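Na-K-Cl cotransporter (Methanosarcina acetivorans, PDB 3G40) forms the cytoplasmic C-terminal domain of a membrane transporter that probably carries chloride together with cations, and belongs to the SLC12A family. Local coordinates at residues A[25-30]-A[62-67]; A[49-54]-A[81-86]; A[160-165]-A[213-218]; A[197-202]-A[230-235]. One frame throughout, in Å; residues are numbered along the deposited sequence.

Contact 1: A[25-30]-A[62-67]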
# COMPACT_ATOMS: atom_id res chain seq x y z
N VAL A 25 10.33 -15.55 5.34
CA VAL A 25 9.30 -14.64 5.83
C VAL A 25 8.35 -15.35 6.80
O VAL A 25 7.47 -16.11 6.39
CB VAL A 25 8.47 -14.08 4.64
CG1 VAL A 25 7.44 -13.07 5.13
CG2 VAL A 25 9.40 -13.45 3.58
N PRO A 26 8.51 -15.09 8.11
CA PRO A 26 7.54 -15.66 9.05
C PRO A 26 6.18 -15.00 8.86
O PRO A 26 6.10 -13.79 8.64
CB PRO A 26 8.11 -15.28 10.43
CG PRO A 26 9.48 -14.70 10.17
CD PRO A 26 9.50 -14.23 8.76
N VAL A 27 5.12 -15.80 8.92
CA VAL A 27 3.77 -15.31 8.75
C VAL A 27 2.88 -15.82 9.88
O VAL A 27 2.70 -17.03 10.04
CB VAL A 27 3.19 -15.80 7.42
CG1 VAL A 27 1.74 -15.34 7.29
CG2 VAL A 27 4.03 -15.30 6.26
N GLU A 28 2.32 -14.90 10.66
CA GLU A 28 1.33 -15.27 11.66
C GLU A 28 -0.05 -14.88 11.15
O GLU A 28 -1.03 -15.58 11.38
CB GLU A 28 1.62 -14.56 12.98
CG GLU A 28 3.01 -14.83 13.52
CD GLU A 28 3.15 -14.48 14.99
OE1 GLU A 28 4.28 -14.54 15.51
OE2 GLU A 28 2.13 -14.15 15.63
N ASP A 29 -0.11 -13.78 10.42
CA ASP A 29 -1.38 -13.23 9.95
C ASP A 29 -1.29 -13.03 8.45
O ASP A 29 -0.51 -12.19 7.99
CB ASP A 29 -1.64 -11.89 10.66
CG ASP A 29 -2.87 -11.16 10.13
OD1 ASP A 29 -3.63 -11.75 9.34
OD2 ASP A 29 -3.09 -9.98 10.51
N PRO A 30 -2.10 -13.78 7.68
CA PRO A 30 -2.02 -13.76 6.22
C PRO A 30 -2.42 -12.40 5.63
O PRO A 30 -2.03 -12.10 4.50
CB PRO A 30 -3.04 -14.82 5.79
CG PRO A 30 -3.29 -15.62 7.00
CD PRO A 30 -3.13 -14.72 8.16
N GLU A 62 -6.03 -18.57 11.85
CA GLU A 62 -5.92 -17.75 10.64
C GLU A 62 -6.01 -18.63 9.40
O GLU A 62 -5.92 -18.15 8.27
CB GLU A 62 -4.59 -16.99 10.64
CG GLU A 62 -4.32 -16.20 11.91
CD GLU A 62 -5.24 -15.00 12.07
OE1 GLU A 62 -5.88 -14.61 11.08
OE2 GLU A 62 -5.31 -14.46 13.20
N ASN A 63 -6.21 -19.93 9.63
CA ASN A 63 -6.19 -20.92 8.56
C ASN A 63 -5.06 -20.68 7.57
O ASN A 63 -5.28 -20.53 6.37
CB ASN A 63 -7.53 -20.98 7.84
CG ASN A 63 -7.81 -22.35 7.26
OD1 ASN A 63 -6.96 -23.24 7.31
ND2 ASN A 63 -9.01 -22.54 6.72
N LEU A 64 -3.84 -20.65 8.08
CA LEU A 64 -2.66 -20.54 7.24
C LEU A 64 -2.62 -21.66 6.21
O LEU A 64 -2.10 -21.48 5.11
CB LEU A 64 -1.40 -20.55 8.10
CG LEU A 64 -1.26 -19.34 9.03
CD1 LEU A 64 -0.00 -19.45 9.88
CD2 LEU A 64 -1.26 -18.08 8.22
N LEU A 65 -3.18 -22.82 6.55
CA LEU A 65 -3.12 -23.98 5.66
C LEU A 65 -3.84 -23.70 4.35
O LEU A 65 -3.44 -24.21 3.30
CB LEU A 65 -3.70 -25.24 6.34
CG LEU A 65 -3.23 -26.60 5.80
CD1 LEU A 65 -1.74 -26.81 6.04
CD2 LEU A 65 -4.04 -27.73 6.42
N SER A 66 -4.89 -22.89 4.41
CA SER A 66 -5.64 -22.52 3.21
C SER A 66 -5.02 -21.35 2.43
O SER A 66 -5.04 -21.33 1.20
CB SER A 66 -7.07 -22.16 3.59
OG SER A 66 -7.72 -23.26 4.21
N GLN A 67 -4.45 -20.39 3.16
CA GLN A 67 -4.00 -19.15 2.54
C GLN A 67 -2.55 -19.16 2.04
O GLN A 67 -2.25 -18.59 0.99
CB GLN A 67 -4.21 -17.97 3.49
CG GLN A 67 -5.67 -17.77 3.89
CD GLN A 67 -6.00 -16.31 4.17
OE1 GLN A 67 -5.61 -15.42 3.42
NE2 GLN A 67 -6.73 -16.07 5.25
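Pro30, the first residue of helix 30-44, packs against Leu64, Glu62 and Gln67. The tight spot is apolar: Pro30 CG sits 3.4 Å from Leu64 CD2, closer than an ordinary methyl contact, and the two side chains cross at about a right angle. The two methyls of Leu64 divide the work. CD2 takes the proline and, more loosely, Val27 CG1 at 4.2 Å, whereas CD1 lies 3.6 Å from Val27 O. Glu62 CB adds to the cover with a 3.7 Å approach to Pro30 CD, and its CG rests 3.4 Å from Glu28 O. Gln67 lays its amide end beside the same ring, OE1 being 3.5 Å from Pro30 CB.

Toward the solvent side the fit is looser and acidic. Asp29 OD1 and Glu62 OE1 stand 4.0 Å apart with their carboxylate planes 37° from each other. OD1 of Asp29, at the N-cap position, is also bonded to the backbone N of Arg31 at the start of helix 30-44. The carboxylate of Glu28 forms a salt bridge with Arg123, while Asp29 also packs on Gln149 of the second subunit.

The turn from strand 22-27 into helix 30-44 thus meets the N-terminal turn of helix 64-77, near one edge of the alpha/beta sheet. No hydrogen bond joins the two segments, which leaves the contact to van der Waals packing centred on Pro30 and Leu64. The neighbouring carboxylates, if both charged, would work mildly against it, an effect that the helix start next to Asp29 may offset.

Contact 2: A[49-54]-A[81-86]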
# COMPACT_ATOMS: atom_id res chain seq x y z
N SER A 49 13.77 -15.39 -4.27
CA SER A 49 12.76 -16.31 -3.73
C SER A 49 12.18 -15.88 -2.39
O SER A 49 12.79 -15.12 -1.65
CB SER A 49 13.31 -17.73 -3.61
OG SER A 49 14.28 -17.82 -2.58
N VAL A 50 11.00 -16.43 -2.08
CA VAL A 50 10.31 -16.15 -0.84
C VAL A 50 9.82 -17.47 -0.20
O VAL A 50 9.00 -18.17 -0.78
CB VAL A 50 9.08 -15.26 -1.09
CG1 VAL A 50 8.30 -15.07 0.19
CG2 VAL A 50 9.52 -13.87 -1.67
N LYS A 51 10.34 -17.79 0.97
CA LYS A 51 9.84 -18.91 1.75
C LYS A 51 8.89 -18.42 2.83
O LYS A 51 9.28 -17.68 3.73
CB LYS A 51 10.99 -19.69 2.40
CG LYS A 51 10.53 -20.95 3.12
CD LYS A 51 11.73 -21.82 3.49
CE LYS A 51 11.51 -23.27 3.05
NZ LYS A 51 10.16 -23.79 3.39
N LEU A 52 7.62 -18.82 2.73
CA LEU A 52 6.64 -18.44 3.72
C LEU A 52 6.66 -19.44 4.87
O LEU A 52 6.37 -20.60 4.67
CB LEU A 52 5.27 -18.38 3.09
CG LEU A 52 5.22 -17.44 1.88
CD1 LEU A 52 3.89 -17.54 1.17
CD2 LEU A 52 5.53 -15.96 2.30
N LEU A 53 7.03 -18.96 6.06
CA LEU A 53 7.09 -19.80 7.25
C LEU A 53 5.90 -19.48 8.13
O LEU A 53 5.91 -18.51 8.90
CB LEU A 53 8.40 -19.56 8.01
CG LEU A 53 8.59 -20.29 9.34
CD1 LEU A 53 8.57 -21.79 9.14
CD2 LEU A 53 9.89 -19.87 10.00
N GLY A 54 4.85 -20.28 7.97
CA GLY A 54 3.61 -20.09 8.70
C GLY A 54 3.73 -20.50 10.14
O GLY A 54 4.09 -21.64 10.46
N PHE A 81 10.46 -17.18 -7.16
CA PHE A 81 10.36 -18.56 -6.67
C PHE A 81 9.78 -18.55 -5.26
O PHE A 81 9.99 -17.59 -4.51
CB PHE A 81 11.73 -19.22 -6.69
CG PHE A 81 12.30 -19.38 -8.06
CD1 PHE A 81 13.47 -18.71 -8.42
CD2 PHE A 81 11.67 -20.19 -9.00
CE1 PHE A 81 14.00 -18.86 -9.69
CE2 PHE A 81 12.20 -20.35 -10.27
CZ PHE A 81 13.37 -19.68 -10.62
N SER A 82 9.05 -19.60 -4.89
CA SER A 82 8.43 -19.59 -3.59
C SER A 82 8.12 -20.98 -3.05
O SER A 82 7.89 -21.93 -3.81
CB SER A 82 7.12 -18.78 -3.64
OG SER A 82 6.65 -18.53 -2.34
N SER A 83 8.11 -21.07 -1.73
CA SER A 83 7.70 -22.31 -1.06
C SER A 83 7.03 -21.89 0.25
O SER A 83 7.07 -20.72 0.63
CB SER A 83 8.92 -23.19 -0.80
OG SER A 83 9.88 -22.49 -0.03
N TRP A 84 6.39 -22.83 0.93
CA TRP A 84 5.73 -22.50 2.16
C TRP A 84 5.78 -23.71 3.08
O TRP A 84 5.89 -24.85 2.62
CB TRP A 84 4.27 -22.09 1.90
CG TRP A 84 3.45 -23.18 1.28
CD1 TRP A 84 3.33 -23.46 -0.05
CD2 TRP A 84 2.65 -24.15 1.98
NE1 TRP A 84 2.51 -24.56 -0.22
CE2 TRP A 84 2.07 -24.99 1.00
CE3 TRP A 84 2.36 -24.38 3.32
CZ2 TRP A 84 1.22 -26.07 1.33
CZ3 TRP A 84 1.52 -25.46 3.66
CH2 TRP A 84 0.96 -26.27 2.66
N THR A 85 5.75 -23.47 4.37
CA THR A 85 5.60 -24.56 5.32
C THR A 85 4.79 -23.99 6.47
O THR A 85 4.65 -22.77 6.59
CB THR A 85 6.96 -25.09 5.82
OG1 THR A 85 6.76 -26.23 6.66
CG2 THR A 85 7.68 -24.02 6.62
N ILE A 86 4.24 -24.85 7.31
CA ILE A 86 3.51 -24.39 8.48
C ILE A 86 4.11 -24.95 9.78
O ILE A 86 4.27 -26.17 9.94
CB ILE A 86 2.01 -24.69 8.39
CG1 ILE A 86 1.43 -24.02 7.15
CG2 ILE A 86 1.30 -24.21 9.64
CD1 ILE A 86 -0.04 -23.77 7.22
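Trp84 and Phe81 meet strand 49-54 through CB and carry their rings away from it: Trp84 CB lies 4.0 Å from Leu52 CB, and Phe81 CB 3.8 Å from Ser49 CB. The indole packs instead on Pro69 and Ser72 of helix 64-77, and the phenyl ring meets that of Phe108. Between the strands, which run parallel with axes 9° apart, the backbone bonds pass from Val50 N to Phe81 O, Ser83 N to Val50 O, Leu52 N to Ser83 O, Thr85 N to Leu52 O and Gly54 N to Thr85 O. On the face of Lys51 and Leu53, the lysine chain bends at its outer torsions around Ser83 OG, with CG and CE each 3.6 Å from that oxygen. Leu53 CD1 and Thr85 CG2 press together at 3.5 Å.

Ser82, on the other face, has OG anti to its own backbone N (chi1 -168°) and donates to Val50 O at 2.8 Å; Ser83 N reaches the same oxygen at 3.2 Å. Val50 O is thus gripped twice, and with Ser82 OG also bonded to Ser72 OG, the outermost strand within this chain is tied to the connecting helix of its beta-alpha-beta unit.

Contact 3: A[160-165]-A[213-218]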
# COMPACT_ATOMS: atom_id res chain seq x y z
N LEU A 160 19.26 5.98 0.71
CA LEU A 160 20.11 4.99 1.39
C LEU A 160 20.99 5.78 2.36
O LEU A 160 21.81 6.60 1.93
CB LEU A 160 20.99 4.27 0.38
CG LEU A 160 21.53 2.85 0.53
CD1 LEU A 160 22.97 2.90 0.08
CD2 LEU A 160 21.35 2.17 1.93
N TRP A 161 20.82 5.53 3.66
CA TRP A 161 21.60 6.19 4.69
C TRP A 161 22.86 5.42 4.99
O TRP A 161 22.82 4.27 5.42
CB TRP A 161 20.76 6.35 5.97
CG TRP A 161 19.67 7.32 5.80
CD1 TRP A 161 18.42 7.08 5.31
CD2 TRP A 161 19.73 8.73 6.08
NE1 TRP A 161 17.68 8.24 5.29
CE2 TRP A 161 18.47 9.27 5.75
CE3 TRP A 161 20.72 9.58 6.58
CZ2 TRP A 161 18.17 10.62 5.92
CZ3 TRP A 161 20.42 10.92 6.74
CH2 TRP A 161 19.16 11.43 6.41
N ILE A 162 24.00 6.07 4.77
CA ILE A 162 25.29 5.45 4.95
C ILE A 162 25.94 5.99 6.21
O ILE A 162 26.13 7.20 6.35
CB ILE A 162 26.16 5.69 3.72
CG1 ILE A 162 25.52 4.97 2.53
CG2 ILE A 162 27.58 5.23 3.97
CD1 ILE A 162 26.17 5.24 1.21
N GLU A 163 26.26 5.10 7.14
CA GLU A 163 26.77 5.48 8.45
C GLU A 163 28.11 6.19 8.36
O GLU A 163 28.93 5.87 7.50
CB GLU A 163 26.90 4.25 9.36
CG GLU A 163 25.57 3.58 9.72
CD GLU A 163 24.62 4.53 10.43
OE1 GLU A 163 25.10 5.43 11.15
OE2 GLU A 163 23.39 4.36 10.27
N ASN A 164 28.33 7.15 9.25
CA ASN A 164 29.60 7.86 9.31
C ASN A 164 30.74 6.85 9.38
O ASN A 164 30.77 5.99 10.26
CB ASN A 164 29.63 8.79 10.51
CG ASN A 164 30.75 9.83 10.43
OD1 ASN A 164 31.33 10.05 9.37
ND2 ASN A 164 31.04 10.47 11.55
N ARG A 165 31.67 6.95 8.44
CA ARG A 165 32.79 6.01 8.39
C ARG A 165 34.08 6.65 8.90
O ARG A 165 34.53 6.37 10.01
CB ARG A 165 32.97 5.50 6.96
CG ARG A 165 31.73 4.80 6.41
CD ARG A 165 31.94 4.40 4.97
NE ARG A 165 32.95 3.35 4.83
CZ ARG A 165 32.68 2.05 4.92
NH1 ARG A 165 31.43 1.65 5.16
NH2 ARG A 165 33.64 1.15 4.78
N ASN A 213 33.37 12.15 -1.51
CA ASN A 213 34.15 11.44 -2.41
C ASN A 213 33.83 9.94 -2.31
O ASN A 213 33.82 9.38 -3.19
CB ASN A 213 35.65 11.70 -2.25
CG ASN A 213 36.08 13.14 -2.61
OD1 ASN A 213 35.53 13.83 -3.29
ND2 ASN A 213 37.09 13.45 -2.14
N PHE A 214 33.66 9.44 -1.12
CA PHE A 214 33.29 8.05 -0.92
C PHE A 214 31.97 7.72 -1.61
O PHE A 214 31.88 6.73 -2.33
CB PHE A 214 33.24 7.73 0.57
CG PHE A 214 32.69 6.37 0.87
CD1 PHE A 214 33.51 5.25 0.84
CD2 PHE A 214 31.36 6.21 1.20
CE1 PHE A 214 33.00 3.99 1.11
CE2 PHE A 214 30.84 4.94 1.49
CZ PHE A 214 31.67 3.84 1.44
N LEU A 215 30.95 8.55 -1.41
CA LEU A 215 29.64 8.34 -2.05
C LEU A 215 29.70 8.37 -3.58
O LEU A 215 29.07 7.55 -4.25
CB LEU A 215 28.61 9.35 -1.54
CG LEU A 215 28.36 9.31 -0.02
CD1 LEU A 215 27.21 10.23 0.36
CD2 LEU A 215 28.11 7.89 0.46
N GLN A 216 30.44 9.32 -4.13
CA GLN A 216 30.60 9.38 -5.58
C GLN A 216 31.32 8.11 -6.08
O GLN A 216 31.00 7.58 -7.15
CB GLN A 216 31.38 10.63 -6.02
CG GLN A 216 30.64 11.96 -5.79
CD GLN A 216 29.54 12.24 -6.81
OE1 GLN A 216 29.07 11.33 -7.50
NE2 GLN A 216 29.11 13.50 -6.89
N SER A 217 32.29 7.63 -5.31
CA SER A 217 33.03 6.44 -5.71
C SER A 217 32.17 5.19 -5.66
O SER A 217 32.27 4.31 -6.53
CB SER A 217 34.27 6.25 -4.83
OG SER A 217 35.16 7.32 -5.05
N LEU A 218 31.35 5.10 -4.62
CA LEU A 218 30.43 3.98 -4.44
C LEU A 218 29.47 3.91 -5.62
O LEU A 218 29.28 2.85 -6.21
CB LEU A 218 29.65 4.15 -3.14
CG LEU A 218 28.78 3.00 -2.65
CD1 LEU A 218 29.67 1.81 -2.31
CD2 LEU A 218 28.00 3.45 -1.43
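Ile162 reaches helix 205-222 with an extended outer branch: chi2 of 173° sets CD1 anti to CA, against Leu215 and Leu218. The isoleucine and Leu218 meet tip to tip, Ile162 CD1 to Leu218 CD2 at 3.7 Å. Leu215 slides past in the opposite direction, and its CD2 comes to 3.4 Å from the same CD1, tighter than usual for two methyls. The shorter branch, CG2, approaches Phe214 CE2 obliquely at 4.1 Å.

Arg165 works differently. Its chain turns at chi3 (68°), which places NE above and just beyond the CZ rim of Phe214, 3.7 Å from CZ. Its CD stands 3.5 Å above the ring plane, displaced from the centre toward the rim, in a CH-pi contact. The guanidinium plane is nearly parallel to the ring (6°) but displaced beyond its rim, and Arg165 CZ lies 4.0 Å from Phe214 CZ. Arg165 NH1 is bonded to Leu175 O, a partner that would help hold the group in this orientation, while the Phe214 ring also meets that of Trp169.

Across the segments themselves there is no hydrogen bond: three buried aliphatic side chains make the inner part of the contact, and the CD methylene of exposed Arg165 lies over one face of Phe214. The arrangement is that of an alpha/beta fold: helix 205-222, the crossover helix of a beta-alpha-beta unit linking strands 195-201 and 228-232, packs on the segment that runs on from the neighbouring strand 157-161 of the same sheet.

Contact 4: A[197-202]-A[230-235]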
# COMPACT_ATOMS: atom_id res chain seq x y z
N SER A 197 18.93 8.37 -3.64
CA SER A 197 19.93 9.28 -3.07
C SER A 197 20.74 8.57 -2.00
O SER A 197 20.20 7.73 -1.27
CB SER A 197 19.31 10.53 -2.43
OG SER A 197 18.54 11.28 -3.34
N PHE A 198 22.02 8.90 -1.93
CA PHE A 198 22.87 8.44 -0.83
C PHE A 198 22.97 9.58 0.17
O PHE A 198 23.32 10.71 -0.19
CB PHE A 198 24.29 8.13 -1.31
CG PHE A 198 24.41 6.92 -2.20
CD1 PHE A 198 25.59 6.67 -2.88
CD2 PHE A 198 23.35 6.03 -2.34
CE1 PHE A 198 25.73 5.57 -3.69
CE2 PHE A 198 23.49 4.91 -3.16
CZ PHE A 198 24.66 4.68 -3.82
N MET A 199 22.65 9.28 1.43
CA MET A 199 22.67 10.25 2.52
C MET A 199 23.71 9.86 3.56
O MET A 199 23.82 8.70 3.96
CB MET A 199 21.29 10.30 3.19
CG MET A 199 20.11 10.41 2.21
SD MET A 199 19.94 12.06 1.52
CE MET A 199 20.12 13.02 3.01
N THR A 200 24.50 10.83 4.02
CA THR A 200 25.39 10.56 5.14
C THR A 200 25.59 11.83 5.96
O THR A 200 24.94 12.84 5.71
CB THR A 200 26.75 9.97 4.68
OG1 THR A 200 27.42 9.38 5.80
CG2 THR A 200 27.63 11.06 4.07
N PHE A 201 26.45 11.78 6.96
CA PHE A 201 26.71 12.95 7.81
C PHE A 201 28.18 12.98 8.19
O PHE A 201 28.86 11.95 8.15
CB PHE A 201 25.84 12.88 9.07
CG PHE A 201 25.89 11.55 9.75
CD1 PHE A 201 26.75 11.35 10.82
CD2 PHE A 201 25.11 10.50 9.30
CE1 PHE A 201 26.81 10.11 11.44
CE2 PHE A 201 25.17 9.27 9.92
CZ PHE A 201 26.02 9.07 10.99
N ALA A 202 28.67 14.16 8.57
CA ALA A 202 30.07 14.34 8.89
C ALA A 202 30.20 15.50 9.87
O ALA A 202 29.48 16.49 9.75
CB ALA A 202 30.86 14.61 7.63
N GLN A 230 23.98 13.49 -0.61
CA GLN A 230 23.89 14.54 0.41
C GLN A 230 24.78 14.19 1.59
O GLN A 230 24.67 13.11 2.15
CB GLN A 230 22.46 14.70 0.91
CG GLN A 230 21.54 15.43 -0.04
CD GLN A 230 20.21 15.80 0.60
OE1 GLN A 230 20.16 16.22 1.76
NE2 GLN A 230 19.12 15.63 -0.15
N VAL A 231 25.66 15.11 1.96
CA VAL A 231 26.40 14.96 3.19
C VAL A 231 25.85 15.99 4.17
O VAL A 231 25.99 17.20 3.96
CB VAL A 231 27.92 15.19 2.97
CG1 VAL A 231 28.66 15.07 4.29
CG2 VAL A 231 28.47 14.19 1.97
N LEU A 232 25.21 15.51 5.23
CA LEU A 232 24.49 16.36 6.17
C LEU A 232 25.37 16.82 7.34
O LEU A 232 26.37 16.17 7.68
CB LEU A 232 23.24 15.65 6.72
CG LEU A 232 22.19 15.25 5.69
CD1 LEU A 232 21.03 14.52 6.36
CD2 LEU A 232 21.69 16.48 4.92
N ARG A 233 24.97 17.93 7.94
CA ARG A 233 25.67 18.46 9.11
C ARG A 233 25.33 17.62 10.34
O ARG A 233 26.16 17.44 11.23
CB ARG A 233 25.25 19.92 9.34
CG ARG A 233 26.10 20.67 10.35
CD ARG A 233 27.33 21.26 9.69
NE ARG A 233 28.05 22.17 10.57
CZ ARG A 233 29.11 22.88 10.20
NH1 ARG A 233 29.57 22.78 8.96
NH2 ARG A 233 29.71 23.68 11.07
N GLU A 234 24.12 17.09 10.39
CA GLU A 234 23.66 16.39 11.59
C GLU A 234 23.27 14.94 11.33
O GLU A 234 22.80 14.59 10.25
CB GLU A 234 22.49 17.13 12.22
CG GLU A 234 22.76 18.60 12.49
CD GLU A 234 21.48 19.40 12.67
OE1 GLU A 234 20.47 18.81 13.12
OE2 GLU A 234 21.49 20.61 12.38
N ASN A 235 23.48 14.10 12.35
CA ASN A 235 23.03 12.72 12.37
C ASN A 235 21.51 12.66 12.22
O ASN A 235 20.80 13.52 12.74
CB ASN A 235 23.44 12.09 13.69
CG ASN A 235 23.35 10.59 13.69
OD1 ASN A 235 22.64 10.00 14.50
ND2 ASN A 235 24.06 9.96 12.77
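Strands 197-201 and 230-232 run parallel, 4.3 Å apart at the axes and turned by 23°, joined by bonds from Gln230 N to Phe198 O, Thr200 N to Gln230 O, Leu232 N to Thr200 O (2.7 Å) and Ala202 N to Leu232 O. Met199 and Gln230 lie side by side on one face. The methionine chain bends twice, at chi2 and at chi3 (-46°), which lays CE 3.4 Å from Gln230 OE1 and 3.8 Å from Leu232 CD1. Further on, Phe201 offers a ring face to Asn235, whose CA stands 4.3 Å from the ring centroid in a CH-pi contact. The amide nitrogen of Asn235 is modelled too close to the ring, so the detail of its placement is doubtful.

On the other face Thr200 CG2 and Val231 CG2 pack alongside at 3.9 Å. Just past the strand, Ala202 CB lies 4.0 Å from Val231 CG1.

This pair brackets a beta-alpha-beta unit whose connecting helix, 205-222, covers the Thr200 and Val231 side through Ala211, Glu212 and Leu215. Trp161 of strand 157-161 packs against Met199 and Leu232 on the opposite side, and strand 228-232 is the last of the sheet within the chain.

Overall arrangement
The four contacts form two pairs near the ends of one ten-stranded mixed sheet. Contacts 1 and 2, with centres about 10 Å apart, lie in the N-terminal half of the domain; contacts 3 and 4, about 9 Å apart, lie in the C-terminal half. In each pair the segments alternate along the chain. Strand 22-27 is bonded to strand 49-54, with Val27 N 2.8 Å from Leu53 O, and Ile86 CD1 packs on Leu64. In the other half, Ile162 O accepts from Thr200 OG1 at 2.6 Å. The pairs lie on opposite sides of the chain's centre, with contact centres 34 to 40 Å apart and nearest atoms about 20 Å or more; both belong to the same sheet, whose middle strands lie between them.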